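Local coordinates for protein type IV pilus biogenesis factor PilY1 (Pseudomonas aeruginosa, PDB 3HX6) that primes type IV pilus assembly, supports twitching motility and host-cell adhesion, and probably regulates pilus retraction through calcium binding and release, at residues A53-A58 with R87-A92; K82-R87 with T172-I177; P140-A145 with T153-S158. The protein carries 3 engineered substitutions. All blocks are in the same frame, centred on the assembly; numbering follows the deposited sequence.

Interaction 1 (A53-A58 with R87-A92); sequences ATVGKA and RVYVGA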
# COMPACT_ATOMS: atom_id res chain seq x y z
N ALA A 53 -2.96 -18.13 0.63
CA ALA A 53 -2.86 -18.50 -0.77
C ALA A 53 -3.96 -17.85 -1.61
O ALA A 53 -4.90 -18.51 -2.05
CB ALA A 53 -2.93 -20.02 -0.91
N THR A 54 -3.84 -16.55 -1.82
CA THR A 54 -4.82 -15.83 -2.62
C THR A 54 -4.23 -15.49 -3.98
O THR A 54 -3.07 -15.10 -4.09
CB THR A 54 -5.27 -14.52 -1.93
OG1 THR A 54 -6.09 -13.77 -2.84
CG2 THR A 54 -4.06 -13.69 -1.52
N VAL A 55 -5.04 -15.65 -5.03
CA VAL A 55 -4.58 -15.36 -6.38
C VAL A 55 -5.39 -14.25 -7.04
O VAL A 55 -6.50 -14.47 -7.52
CB VAL A 55 -4.65 -16.62 -7.27
CG1 VAL A 55 -4.23 -16.28 -8.69
CG2 VAL A 55 -3.75 -17.71 -6.70
N GLY A 56 -4.82 -13.05 -7.05
CA GLY A 56 -5.47 -11.90 -7.66
C GLY A 56 -4.57 -11.29 -8.72
O GLY A 56 -4.61 -11.70 -9.88
N LYS A 57 -3.76 -10.32 -8.32
CA LYS A 57 -2.85 -9.64 -9.24
C LYS A 57 -1.54 -10.42 -9.41
O LYS A 57 -1.28 -11.40 -8.70
CB LYS A 57 -2.51 -8.24 -8.73
CG LYS A 57 -3.67 -7.25 -8.74
CD LYS A 57 -3.15 -5.85 -8.47
CE LYS A 57 -4.27 -4.82 -8.53
NZ LYS A 57 -3.74 -3.42 -8.42
N ALA A 58 -0.72 -9.96 -10.35
CA ALA A 58 0.57 -10.59 -10.60
C ALA A 58 1.35 -10.47 -9.29
O ALA A 58 1.22 -9.48 -8.57
CB ALA A 58 1.31 -9.86 -11.71
N ARG A 87 -9.20 -15.31 -6.13
CA ARG A 87 -9.50 -16.62 -5.59
C ARG A 87 -8.59 -16.91 -4.41
O ARG A 87 -7.42 -16.53 -4.41
CB ARG A 87 -9.31 -17.70 -6.65
CG ARG A 87 -10.38 -17.73 -7.73
CD ARG A 87 -11.70 -18.26 -7.18
NE ARG A 87 -12.72 -18.39 -8.23
CZ ARG A 87 -13.28 -17.37 -8.87
NH1 ARG A 87 -12.93 -16.12 -8.57
NH2 ARG A 87 -14.19 -17.60 -9.80
N VAL A 88 -9.13 -17.57 -3.39
CA VAL A 88 -8.34 -17.94 -2.23
C VAL A 88 -8.48 -19.44 -2.06
O VAL A 88 -9.58 -19.97 -1.87
CB VAL A 88 -8.84 -17.23 -0.95
CG1 VAL A 88 -8.12 -17.79 0.27
CG2 VAL A 88 -8.57 -15.73 -1.06
N TYR A 89 -7.35 -20.14 -2.15
CA TYR A 89 -7.34 -21.58 -2.03
C TYR A 89 -6.95 -21.97 -0.61
O TYR A 89 -5.95 -21.51 -0.08
CB TYR A 89 -6.39 -22.17 -3.06
CG TYR A 89 -6.74 -21.75 -4.47
CD1 TYR A 89 -6.38 -20.49 -4.96
CD2 TYR A 89 -7.49 -22.58 -5.30
CE1 TYR A 89 -6.77 -20.07 -6.22
CE2 TYR A 89 -7.88 -22.16 -6.57
CZ TYR A 89 -7.52 -20.91 -7.02
OH TYR A 89 -7.93 -20.49 -8.27
N VAL A 90 -7.78 -22.82 -0.01
CA VAL A 90 -7.55 -23.27 1.36
C VAL A 90 -7.32 -24.77 1.37
O VAL A 90 -7.92 -25.51 0.59
CB VAL A 90 -8.76 -22.94 2.26
CG1 VAL A 90 -8.49 -23.37 3.69
CG2 VAL A 90 -9.07 -21.45 2.19
N GLY A 91 -6.44 -25.21 2.26
CA GLY A 91 -6.16 -26.63 2.37
C GLY A 91 -7.17 -27.27 3.30
O GLY A 91 -7.70 -26.61 4.20
N ALA A 92 -7.45 -28.55 3.08
CA ALA A 92 -8.41 -29.27 3.91
C ALA A 92 -7.71 -30.42 4.62
O ALA A 92 -6.48 -30.51 4.61
CB ALA A 92 -9.56 -29.79 3.05
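Tyr89, Ala53 and Val55 bury the most surface where the short strand 54-55 lies antiparallel against strand 87-91. Tyr89 N donates to Ala53 O at 2.9 Å, and the same carbonyl oxygen sits at the edge of the Tyr89 ring, in its plane. Ala53 CB in turn rests 3.5 Å from Tyr89 O. The ring is swung beside its own backbone N (chi1 -56°), which carries its CE1 edge back along the strand toward Val55, whose CG2 comes within 3.9 Å of Tyr89 CE1 on an oblique approach. Beyond the ring, Val55 and Arg87 form a hydrogen-bonded pair. Val55 N meets Arg87 O in a short, nearly straight bond of 2.6 Å, whereas the return bond from Arg87 N to Val55 O is longer, with the donor well above the carbonyl plane. Thr54 and Val88 form the intervening non-hydrogen-bonded pair and project from the other face of the sheet, Thr54 CB lying 3.6 Å from Val88 CG2.

Strand 54-55 is an outermost strand of a four-stranded antiparallel sheet, a blade of the beta-propeller in this C-terminal domain of PilY1, and Val88 and Val90 carry the pairing onward to Phe100 and His98. Val55 and Tyr89 pack on the next sheet, reaching Thr153 and Leu155 of strand 150-158. The chemistry thus divides the work: three backbone bonds fix the edge strand in register, while the side chains of Val55 and Tyr89 provide the apolar surface on which the neighbouring blade packs.

Interaction 2 (K82-R87 with T172-I177); sequences KTRAPR and TDPANI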
# COMPACT_ATOMS: atom_id res chain seq x y z
N LYS A 82 -4.62 -7.93 -13.79
CA LYS A 82 -5.22 -6.81 -13.08
C LYS A 82 -6.73 -7.03 -13.02
O LYS A 82 -7.39 -6.61 -12.08
CB LYS A 82 -4.95 -5.50 -13.82
CG LYS A 82 -3.56 -4.93 -13.62
CD LYS A 82 -3.38 -3.68 -14.47
CE LYS A 82 -2.08 -2.97 -14.15
NZ LYS A 82 -2.07 -2.46 -12.75
N THR A 83 -7.25 -7.72 -14.03
CA THR A 83 -8.67 -8.00 -14.14
C THR A 83 -9.03 -9.45 -13.81
O THR A 83 -10.16 -9.89 -14.04
CB THR A 83 -9.18 -7.66 -15.56
OG1 THR A 83 -10.50 -8.19 -15.74
CG2 THR A 83 -8.25 -8.24 -16.61
N ARG A 84 -8.07 -10.21 -13.27
CA ARG A 84 -8.33 -11.60 -12.93
C ARG A 84 -9.24 -11.73 -11.71
O ARG A 84 -9.06 -11.03 -10.71
CB ARG A 84 -7.01 -12.34 -12.66
CG ARG A 84 -7.19 -13.79 -12.21
CD ARG A 84 -5.88 -14.56 -12.24
NE ARG A 84 -4.83 -13.92 -11.45
CZ ARG A 84 -3.58 -14.35 -11.40
NH1 ARG A 84 -3.23 -15.43 -12.08
NH2 ARG A 84 -2.68 -13.72 -10.67
N ALA A 85 -10.22 -12.63 -11.80
CA ALA A 85 -11.15 -12.84 -10.70
C ALA A 85 -10.41 -13.45 -9.51
O ALA A 85 -9.91 -14.57 -9.58
CB ALA A 85 -12.28 -13.76 -11.14
N PRO A 86 -10.33 -12.71 -8.39
CA PRO A 86 -9.65 -13.17 -7.18
C PRO A 86 -10.14 -14.52 -6.65
O PRO A 86 -11.32 -14.84 -6.72
CB PRO A 86 -9.92 -12.04 -6.19
CG PRO A 86 -9.96 -10.83 -7.08
CD PRO A 86 -10.80 -11.32 -8.23
N ARG A 87 -9.20 -15.31 -6.13
CA ARG A 87 -9.50 -16.62 -5.59
C ARG A 87 -8.59 -16.91 -4.41
O ARG A 87 -7.42 -16.53 -4.41
CB ARG A 87 -9.31 -17.70 -6.65
CG ARG A 87 -10.38 -17.73 -7.73
CD ARG A 87 -11.70 -18.26 -7.18
NE ARG A 87 -12.72 -18.39 -8.23
CZ ARG A 87 -13.28 -17.37 -8.87
NH1 ARG A 87 -12.93 -16.12 -8.57
NH2 ARG A 87 -14.19 -17.60 -9.80
N THR A 172 -3.50 -19.88 -13.13
CA THR A 172 -3.48 -18.60 -13.83
C THR A 172 -4.90 -18.16 -14.19
O THR A 172 -5.26 -16.99 -14.05
CB THR A 172 -2.66 -18.69 -15.12
OG1 THR A 172 -1.39 -19.30 -14.83
CG2 THR A 172 -2.44 -17.31 -15.72
N ASP A 173 -5.70 -19.10 -14.66
CA ASP A 173 -7.09 -18.82 -15.04
C ASP A 173 -8.02 -19.60 -14.13
O ASP A 173 -8.21 -20.81 -14.29
CB ASP A 173 -7.32 -19.20 -16.51
CG ASP A 173 -8.75 -18.95 -16.97
OD1 ASP A 173 -9.46 -18.12 -16.36
OD2 ASP A 173 -9.17 -19.58 -17.97
N PRO A 174 -8.62 -18.92 -13.14
CA PRO A 174 -9.54 -19.56 -12.19
C PRO A 174 -10.66 -20.34 -12.87
O PRO A 174 -11.14 -21.35 -12.35
CB PRO A 174 -10.06 -18.39 -11.36
CG PRO A 174 -9.98 -17.23 -12.30
CD PRO A 174 -8.64 -17.46 -12.96
N ALA A 175 -11.07 -19.87 -14.04
CA ALA A 175 -12.14 -20.52 -14.80
C ALA A 175 -11.60 -21.74 -15.53
O ALA A 175 -12.37 -22.52 -16.09
CB ALA A 175 -12.74 -19.53 -15.79
N ASN A 176 -10.28 -21.91 -15.52
CA ASN A 176 -9.68 -23.05 -16.19
C ASN A 176 -8.41 -23.51 -15.49
O ASN A 176 -7.31 -23.33 -16.00
CB ASN A 176 -9.38 -22.71 -17.65
CG ASN A 176 -8.87 -23.90 -18.43
OD1 ASN A 176 -9.49 -24.96 -18.45
ND2 ASN A 176 -7.72 -23.72 -19.08
N ILE A 177 -8.59 -24.11 -14.32
CA ILE A 177 -7.48 -24.63 -13.53
C ILE A 177 -7.04 -25.97 -14.11
O ILE A 177 -7.87 -26.83 -14.40
CB ILE A 177 -7.91 -24.82 -12.07
CG1 ILE A 177 -8.28 -23.46 -11.48
CG2 ILE A 177 -6.80 -25.50 -11.27
CD1 ILE A 177 -8.79 -23.52 -10.06
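Arg84 extends toward Thr172 and Pro174 with CG anti to the backbone N (chi1 176°), then bends at chi3 (56°), which brings CD and the NH1 edge of the guanidinium to Thr172 O; Arg87 folds at chi2 instead (-72°) and approaches Pro174 from another side. The two segments are loops of the beta-propeller: 82-87 leads from helix 74-82 into strand 87-91 of one four-stranded sheet, and 172-177 joins strands 165-170 and 178-184 of another.

Arg84 NH1 donates to Thr172 O at 3.2 Å, almost straight at the hydrogen and in the guanidinium plane, although it reaches the oxygen well off the C=O direction. Arg84 CD lies against the same oxygen at 3.1 Å. The remaining grip on this buried guanidinium comes from elsewhere: NE bonds to Gly56 O, NH1 also to Thr153 OG1, and NH2 weakly to Lys57 O, which together fix the rotation of the group. Thr172 OG1 is engaged by Thr153 N and Asp170.

Pro174 is the apolar counterpart and buries the most surface here. Its CD packs on the Arg84 aliphatic chain, 4.0 Å from Arg84 CG, while its CG lies against Ala85 O. The two side chains of Pro174 and Arg87 cross at about a right angle, Pro174 CB lying 3.7 Å from Arg87 CG. That same CB sits over one guanidinium face of Arg87, near the rim, while Arg87 NH1 bonds to Pro86 O at 2.8 Å.

Interaction 3 (P140-A145 with T153-S158); sequences PVVADA and TVLIGS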
# COMPACT_ATOMS: atom_id res chain seq x y z
N PRO A 140 -1.76 -24.19 0.74
CA PRO A 140 -0.93 -24.38 -0.45
C PRO A 140 -0.10 -23.13 -0.74
O PRO A 140 -0.33 -22.07 -0.15
CB PRO A 140 -1.95 -24.65 -1.55
CG PRO A 140 -3.11 -23.80 -1.12
CD PRO A 140 -3.18 -24.07 0.37
N VAL A 141 0.87 -23.27 -1.63
CA VAL A 141 1.72 -22.15 -2.01
C VAL A 141 1.33 -21.70 -3.42
O VAL A 141 1.19 -22.53 -4.32
CB VAL A 141 3.20 -22.57 -2.02
CG1 VAL A 141 4.04 -21.54 -2.77
CG2 VAL A 141 3.70 -22.72 -0.59
N VAL A 142 1.13 -20.40 -3.60
CA VAL A 142 0.80 -19.88 -4.92
C VAL A 142 1.91 -18.92 -5.31
O VAL A 142 2.41 -18.17 -4.48
CB VAL A 142 -0.56 -19.12 -4.94
CG1 VAL A 142 -1.68 -20.05 -4.49
CG2 VAL A 142 -0.49 -17.89 -4.04
N ALA A 143 2.31 -18.96 -6.58
CA ALA A 143 3.37 -18.08 -7.03
C ALA A 143 3.35 -17.95 -8.54
O ALA A 143 2.72 -18.76 -9.22
CB ALA A 143 4.73 -18.62 -6.58
N ASP A 144 4.00 -16.92 -9.05
CA ASP A 144 4.09 -16.73 -10.48
C ASP A 144 5.37 -17.44 -10.90
O ASP A 144 6.39 -17.36 -10.21
CB ASP A 144 4.16 -15.25 -10.84
CG ASP A 144 2.82 -14.55 -10.70
OD1 ASP A 144 1.80 -15.26 -10.59
OD2 ASP A 144 2.79 -13.30 -10.72
N ALA A 145 5.32 -18.15 -12.02
CA ALA A 145 6.48 -18.87 -12.51
C ALA A 145 6.48 -18.84 -14.02
O ALA A 145 5.44 -18.64 -14.65
CB ALA A 145 6.46 -20.31 -12.00
N THR A 153 0.49 -18.60 -13.05
CA THR A 153 0.36 -18.47 -11.61
C THR A 153 0.13 -19.92 -11.23
O THR A 153 -0.78 -20.58 -11.74
CB THR A 153 -0.85 -17.63 -11.18
OG1 THR A 153 -0.68 -16.28 -11.62
CG2 THR A 153 -0.96 -17.64 -9.66
N VAL A 154 0.99 -20.45 -10.37
CA VAL A 154 0.87 -21.84 -9.97
C VAL A 154 0.51 -21.98 -8.50
O VAL A 154 0.67 -21.05 -7.72
CB VAL A 154 2.19 -22.60 -10.25
CG1 VAL A 154 3.29 -22.11 -9.30
CG2 VAL A 154 1.99 -24.09 -10.09
N LEU A 155 0.02 -23.16 -8.15
CA LEU A 155 -0.34 -23.47 -6.78
C LEU A 155 0.28 -24.83 -6.48
O LEU A 155 0.06 -25.79 -7.22
CB LEU A 155 -1.87 -23.53 -6.62
CG LEU A 155 -2.41 -23.91 -5.23
CD1 LEU A 155 -3.84 -23.44 -5.08
CD2 LEU A 155 -2.31 -25.41 -5.04
N ILE A 156 1.08 -24.90 -5.43
CA ILE A 156 1.71 -26.14 -5.05
C ILE A 156 1.07 -26.63 -3.75
O ILE A 156 1.03 -25.91 -2.75
CB ILE A 156 3.24 -25.97 -4.87
CG1 ILE A 156 3.89 -25.61 -6.21
CG2 ILE A 156 3.87 -27.27 -4.40
CD1 ILE A 156 3.57 -24.24 -6.72
N GLY A 157 0.55 -27.85 -3.77
CA GLY A 157 -0.08 -28.40 -2.59
C GLY A 157 0.52 -29.74 -2.23
O GLY A 157 1.42 -30.22 -2.92
N SER A 158 0.04 -30.35 -1.15
CA SER A 158 0.57 -31.66 -0.76
C SER A 158 -0.54 -32.45 -0.08
O SER A 158 -1.56 -31.89 0.30
CB SER A 158 1.75 -31.51 0.20
OG SER A 158 1.31 -31.32 1.53
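Leu155 lies between Pro140 and Val142 on one face of the paired strands. With CG of Leu155 anti to the backbone N (chi1 178°), CD2 meets Pro140 CB at 3.6 Å, while CD1 lies between Pro140 CG and Val142 CG1. Val142 closes on the leucine obliquely from the other direction, its CG1 4.0 Å from Leu155 CG. Leu97 of the adjoining sheet also packs on Pro140 and Leu155, and Tyr89 on Pro140. The opposite face carries Val141, Ala143, Val154 and Ile156; there Val141 CB and Ile156 CB are 4.4 Å apart, and Ala143 and Ile156 touch Val200 of strand 199-202.

Strands 141-147 and 150-158 form a beta hairpin, the first two strands of a four-stranded antiparallel blade of the propeller; the N-to-C directions of 141-145 and 153-158 differ by 147°. Val141 with Ile156 and Ala143 with Val154 are the hydrogen-bonded pairs. Ile156 N donates to Val141 O at 2.6 Å in the carbonyl plane, and Val154 N to Ala143 O at 2.7 Å; each is answered by a return bond of 2.9 Å, from Val141 N to Ile156 O and from Ala143 N to Val154 O.

At the polar edge, Thr153 OG1 donates to Asp144 OD1 at 2.9 Å, approaching nearly along the C-O axis. Asp144 OD2 is taken by Gln59 N and Tyr74 OH, and Thr153 OG1 also accepts from Arg84 NH1.

Overall arrangement
All three contacts belong to one region of the beta-propeller, where two adjacent blades meet. Interactions 1 and 3 are the strand pairings of the two sheets, with centres about 9 Å apart, and they pack face to face: Tyr89 CG lies 3.4 Å from Leu155 CD1. Interaction 2 joins loops of these same sheets, with its centre about 10 Å from that of interaction 1 and about 13 Å from that of interaction 3. Arg84 ties it to both, through NE to Gly56 O at 2.7 Å and NH1 to Thr153 OG1 at 2.7 Å. The calcium site formed by Asp258, Asn260, Asp262, Val264 and Asp266 lies elsewhere.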